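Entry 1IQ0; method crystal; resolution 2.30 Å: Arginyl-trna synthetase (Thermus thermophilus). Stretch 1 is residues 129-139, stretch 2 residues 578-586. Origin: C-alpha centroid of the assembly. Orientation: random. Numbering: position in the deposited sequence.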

ATOM      1  N   GLY A 129      -3.432  -0.668   1.259  1.00 25.14           N
ATOM      2  CA  GLY A 129      -3.852  -0.611  -0.128  1.00 22.70           C
ATOM      3  C   GLY A 129      -3.639   0.740  -0.780  1.00 23.62           C
ATOM      4  O   GLY A 129      -3.111   0.826  -1.893  1.00 23.81           O
ATOM      5  N   ASP A 130      -4.055   1.799  -0.094  1.00 22.86           N
ATOM      6  CA  ASP A 130      -3.901   3.148  -0.618  1.00 20.31           C
ATOM      7  C   ASP A 130      -2.416   3.482  -0.795  1.00 21.62           C
ATOM      8  O   ASP A 130      -2.013   4.051  -1.808  1.00 26.38           O
ATOM      9  N   ALA A 131      -1.610   3.115   0.195  1.00 16.15           N
ATOM     10  CA  ALA A 131      -0.178   3.383   0.145  1.00 16.31           C
ATOM     11  C   ALA A 131       0.501   2.682  -1.032  1.00 17.83           C
ATOM     12  O   ALA A 131       1.250   3.309  -1.780  1.00 19.16           O
ATOM     13  N   ILE A 132       0.247   1.390  -1.213  1.00 17.67           N
ATOM     14  CA  ILE A 132       0.887   0.694  -2.321  1.00 17.36           C
ATOM     15  C   ILE A 132       0.384   1.240  -3.653  1.00 15.47           C
ATOM     16  O   ILE A 132       1.128   1.261  -4.625  1.00 16.25           O
ATOM     17  N   ALA A 133      -0.866   1.697  -3.696  1.00 21.24           N
ATOM     18  CA  ALA A 133      -1.415   2.269  -4.923  1.00 19.11           C
ATOM     19  C   ALA A 133      -0.666   3.559  -5.263  1.00 18.54           C
ATOM     20  O   ALA A 133      -0.295   3.780  -6.415  1.00 20.64           O
ATOM     21  N   ARG A 134      -0.467   4.411  -4.256  1.00 20.51           N
ATOM     22  CA  ARG A 134       0.240   5.679  -4.438  1.00 21.43           C
ATOM     23  C   ARG A 134       1.702   5.445  -4.840  1.00 20.33           C
ATOM     24  O   ARG A 134       2.221   6.092  -5.750  1.00 22.10           O
ATOM     25  N   ILE A 135       2.354   4.521  -4.146  1.00 22.04           N
ATOM     26  CA  ILE A 135       3.748   4.194  -4.407  1.00 21.77           C
ATOM     27  C   ILE A 135       3.943   3.679  -5.832  1.00 24.08           C
ATOM     28  O   ILE A 135       4.854   4.125  -6.533  1.00 24.80           O
ATOM     29  N   LEU A 136       3.084   2.757  -6.266  1.00 18.81           N
ATOM     30  CA  LEU A 136       3.176   2.214  -7.626  1.00 19.59           C
ATOM     31  C   LEU A 136       3.012   3.288  -8.697  1.00 19.41           C
ATOM     32  O   LEU A 136       3.722   3.281  -9.693  1.00 22.43           O
ATOM     33  N   ALA A 137       2.058   4.193  -8.491  1.00 17.67           N
ATOM     34  CA  ALA A 137       1.814   5.276  -9.433  1.00 19.26           C
ATOM     35  C   ALA A 137       3.064   6.148  -9.542  1.00 22.51           C
ATOM     36  O   ALA A 137       3.493   6.491 -10.643  1.00 24.78           O
ATOM     37  N   TYR A 138       3.637   6.501  -8.393  1.00 30.48           N
ATOM     38  CA  TYR A 138       4.839   7.328  -8.349  1.00 29.75           C
ATOM     39  C   TYR A 138       5.981   6.626  -9.084  1.00 28.67           C
ATOM     40  O   TYR A 138       6.767   7.256  -9.792  1.00 27.98           O
ATOM     41  N   ALA A 139       6.061   5.314  -8.903  1.00 21.61           N
ATOM     42  CA  ALA A 139       7.099   4.506  -9.524  1.00 22.39           C
ATOM     43  C   ALA A 139       6.923   4.331 -11.034  1.00 23.18           C
ATOM     44  O   ALA A 139       7.709   3.635 -11.676  1.00 24.82           O
ATOM     45  N   ALA A 578       8.344  15.297   2.407  1.00 19.32           N
ATOM     46  CA  ALA A 578       6.991  15.667   1.979  1.00 20.95           C
ATOM     47  C   ALA A 578       6.470  14.675   0.943  1.00 21.83           C
ATOM     48  O   ALA A 578       5.338  14.211   1.031  1.00 23.01           O
ATOM     49  N   THR A 579       7.307  14.360  -0.041  1.00 19.11           N
ATOM     50  CA  THR A 579       6.946  13.418  -1.093  1.00 20.28           C
ATOM     51  C   THR A 579       6.745  12.017  -0.514  1.00 20.85           C
ATOM     52  O   THR A 579       5.739  11.366  -0.788  1.00 22.10           O
ATOM     53  N   GLY A 580       7.700  11.563   0.296  1.00 21.65           N
ATOM     54  CA  GLY A 580       7.588  10.249   0.911  1.00 21.67           C
ATOM     55  C   GLY A 580       6.323  10.124   1.749  1.00 21.70           C
ATOM     56  O   GLY A 580       5.576   9.157   1.624  1.00 21.24           O
ATOM     57  N   LEU A 581       6.077  11.108   2.603  1.00 25.91           N
ATOM     58  CA  LEU A 581       4.893  11.109   3.459  1.00 27.57           C
ATOM     59  C   LEU A 581       3.613  10.996   2.632  1.00 27.96           C
ATOM     60  O   LEU A 581       2.700  10.244   2.969  1.00 28.37           O
ATOM     61  N   ASP A 582       3.566  11.747   1.539  1.00 21.87           N
ATOM     62  CA  ASP A 582       2.418  11.753   0.653  1.00 22.44           C
ATOM     63  C   ASP A 582       2.121  10.373   0.060  1.00 24.24           C
ATOM     64  O   ASP A 582       0.962  10.007  -0.123  1.00 23.60           O
ATOM     65  N   LEU A 583       3.168   9.610  -0.236  1.00 19.19           N
ATOM     66  CA  LEU A 583       2.984   8.284  -0.815  1.00 18.45           C
ATOM     67  C   LEU A 583       2.376   7.302   0.190  1.00 20.59           C
ATOM     68  O   LEU A 583       1.923   6.226  -0.183  1.00 26.24           O
ATOM     69  N   LEU A 584       2.371   7.681   1.462  1.00 20.95           N
ATOM     70  CA  LEU A 584       1.795   6.853   2.516  1.00 19.87           C
ATOM     71  C   LEU A 584       0.493   7.522   2.967  1.00 17.69           C
ATOM     72  O   LEU A 584      -0.060   7.201   4.016  1.00 18.92           O
ATOM     73  N   GLY A 585       0.022   8.466   2.159  1.00 14.78           N
ATOM     74  CA  GLY A 585      -1.216   9.167   2.464  1.00 17.89           C
ATOM     75  C   GLY A 585      -1.140  10.098   3.662  1.00 22.17           C
ATOM     76  O   GLY A 585      -2.163  10.458   4.241  1.00 19.60           O
ATOM     77  N   ILE A 586       0.070  10.507   4.025  1.00 21.87           N
ATOM     78  CA  ILE A 586       0.259  11.376   5.177  1.00 20.72           C
ATOM     79  C   ILE A 586       0.573  12.826   4.792  1.00 20.84           C
ATOM     80  O   ILE A 586       1.473  13.087   4.002  1.00 22.11           O
TER

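This is a mainly apolar contact between a helix and the last part of a second helix with the loop residues that follow it, bordered by a charged group and one bridging water, with no direct hydrogen bond between the two stretches. The axes approach to 9.7 Å, and their directions differ by 131°. Together the two stretches bury 422 Å².

Leu 583 has the largest covered area. Its CA-to-CB bond points sideways, but the m, t rotamer brings the end of the side chain nearer to the first helix. CD2 of Leu 583 lies 3.7 Å from CB of Tyr 138. CD1 of Leu 583 sits over one face of the Tyr 138 ring, 4.2 Å from its centroid, in a CH-pi contact. Tyr 138 points toward the second stretch with chi1 t. Its CE1 also touches CG2 of Thr 579 at 3.6 Å. Thr 579 points toward the first helix in rotamer m; its OG1 is hydrogen-bonded elsewhere in the structure.

Ile 135, in rotamer m, t, continues the apolar patch. Its CG1 is 4.0 Å from CB of Leu 583, and its CD1 is 4.1 Å from CD2 of Leu 584. Leu 584 starts away from the first helix, but its m, t side chain ends nearer to it. CD2 of Leu 584 also reaches CB of Ala 131 at 4.3 Å. The small Ala 131 side chain accompanies a close backbone approach: its CA is 4.6 Å from CA of Leu 584. O of Leu 583 accepts a CA-H...O contact from CA of Ala 131 at 3.6 Å.

Arg 134 points toward the second stretch with chi1 m and chi2 and chi3 t. Its CB lies 3.4 Å from O of Leu 583, and its CD lies 3.3 Å from O of Asp 582. Within the first helix, NE of Arg 134 donates to OD2 of Asp 130 at 2.8 Å, as part of a salt bridge. CA of Gly 585 lies over one face of the guanidinium, 3.7 Å from NE of Arg 134. An ideal CB on Gly 585 would fall only 3.1 Å from OD2 of Asp 130, and its positive phi also favours glycine.

The CA-to-CB bond of Asp 582 points sideways, but with chi1 t its carboxylate comes nearer to Arg 134. NH1 of Arg 134 and OD1 of Asp 582 are 4.0 Å apart, so their charges are near but form no salt bridge. Water 1 links the two residues instead. It accepts from NH1 of Arg 134 at 2.7 Å and donates to OD2 of Asp 582 at 3.0 Å.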

ATOM      1  CB  ASP A 130      -4.548   4.165   0.329  1.00 16.34           C
ATOM      2  CG  ASP A 130      -4.384   5.583  -0.156  1.00 17.55           C
ATOM      3  OD1 ASP A 130      -4.963   5.917  -1.216  1.00 18.62           O
ATOM      4  OD2 ASP A 130      -3.669   6.363   0.502  1.00 19.54           O
ATOM      5  CB  ALA A 131       0.485   2.970   1.467  1.00 11.60           C
ATOM      6  CB  ILE A 132       0.684  -0.852  -2.251  1.00 25.59           C
ATOM      7  CG1 ILE A 132       1.649  -1.539  -3.218  1.00 28.36           C
ATOM      8  CG2 ILE A 132      -0.743  -1.231  -2.623  1.00 21.23           C
ATOM      9  CD1 ILE A 132       3.105  -1.174  -3.004  1.00 35.90           C
ATOM     10  CB  ALA A 133      -2.915   2.575  -4.762  1.00 11.27           C
ATOM     11  CB  ARG A 134       0.219   6.496  -3.142  1.00 16.61           C
ATOM     12  CG  ARG A 134      -1.145   7.044  -2.739  1.00 17.56           C
ATOM     13  CD  ARG A 134      -1.058   7.687  -1.373  1.00 19.93           C
ATOM     14  NE  ARG A 134      -2.322   8.283  -0.949  1.00 20.41           N
ATOM     15  CZ  ARG A 134      -2.735   9.500  -1.287  1.00 17.71           C
ATOM     16  NH1 ARG A 134      -1.984  10.269  -2.059  1.00 18.81           N
ATOM     17  NH2 ARG A 134      -3.899   9.948  -0.839  1.00 23.66           N
ATOM     18  CB  ILE A 135       4.250   3.154  -3.373  1.00 19.23           C
ATOM     19  CG1 ILE A 135       4.341   3.823  -1.993  1.00 16.15           C
ATOM     20  CG2 ILE A 135       5.587   2.560  -3.809  1.00 22.25           C
ATOM     21  CD1 ILE A 135       4.678   2.864  -0.850  1.00 15.21           C
ATOM     22  CB  LEU A 136       2.125   1.124  -7.844  1.00 15.75           C
ATOM     23  CG  LEU A 136       2.481  -0.209  -7.192  1.00 17.41           C
ATOM     24  CD1 LEU A 136       1.238  -1.074  -7.068  1.00 21.42           C
ATOM     25  CD2 LEU A 136       3.578  -0.905  -8.023  1.00 15.53           C
ATOM     26  CB  ALA A 137       0.615   6.131  -8.966  1.00 23.40           C
ATOM     27  CB  TYR A 138       5.258   7.576  -6.896  1.00 21.57           C
ATOM     28  CG  TYR A 138       6.427   8.532  -6.735  1.00 24.69           C
ATOM     29  CD1 TYR A 138       6.223   9.911  -6.659  1.00 25.91           C
ATOM     30  CD2 TYR A 138       7.738   8.058  -6.664  1.00 28.93           C
ATOM     31  CE1 TYR A 138       7.291  10.788  -6.516  1.00 28.31           C
ATOM     32  CE2 TYR A 138       8.814   8.928  -6.521  1.00 27.97           C
ATOM     33  CZ  TYR A 138       8.585  10.290  -6.446  1.00 29.75           C
ATOM     34  OH  TYR A 138       9.647  11.154  -6.292  1.00 30.48           O
ATOM     35  CB  ALA A 139       7.159   3.158  -8.850  1.00 14.51           C
ATOM     36  CB  ALA A 578       6.977  17.093   1.390  1.00 14.86           C
ATOM     37  CB  THR A 579       8.034  13.389  -2.187  1.00 22.51           C
ATOM     38  OG1 THR A 579       8.059  14.663  -2.843  1.00 20.67           O
ATOM     39  CG2 THR A 579       7.749  12.292  -3.225  1.00 21.24           C
ATOM     40  CB  LEU A 581       4.869  12.395   4.288  1.00 21.23           C
ATOM     41  CG  LEU A 581       5.091  12.322   5.807  1.00 25.17           C
ATOM     42  CD1 LEU A 581       5.702  11.001   6.236  1.00 18.07           C
ATOM     43  CD2 LEU A 581       5.960  13.494   6.215  1.00 20.99           C
ATOM     44  CB  ASP A 582       2.641  12.754  -0.481  1.00 22.41           C
ATOM     45  CG  ASP A 582       1.458  12.824  -1.428  1.00 28.11           C
ATOM     46  OD1 ASP A 582       0.402  13.345  -1.010  1.00 32.00           O
ATOM     47  OD2 ASP A 582       1.585  12.353  -2.584  1.00 26.84           O
ATOM     48  CB  LEU A 583       4.318   7.749  -1.343  1.00 15.79           C
ATOM     49  CG  LEU A 583       4.965   8.571  -2.461  1.00 15.90           C
ATOM     50  CD1 LEU A 583       6.267   7.898  -2.913  1.00 16.85           C
ATOM     51  CD2 LEU A 583       3.988   8.700  -3.632  1.00 15.78           C
ATOM     52  CB  LEU A 584       2.762   6.740   3.701  1.00 19.44           C
ATOM     53  CG  LEU A 584       4.191   6.240   3.418  1.00 22.61           C
ATOM     54  CD1 LEU A 584       4.933   6.141   4.747  1.00 18.30           C
ATOM     55  CD2 LEU A 584       4.182   4.876   2.715  1.00 17.67           C
ATOM     56  CB  ILE A 586       1.396  10.820   6.067  1.00 22.88           C
ATOM     57  CG1 ILE A 586       1.025   9.407   6.534  1.00 18.43           C
ATOM     58  CG2 ILE A 586       1.643  11.748   7.255  1.00 23.45           C
ATOM     59  CD1 ILE A 586       2.166   8.636   7.140  1.00 16.82           C
TER
HETATM   60  O   HOH W   1       0.211   9.923  -3.595  1.00 36.67           O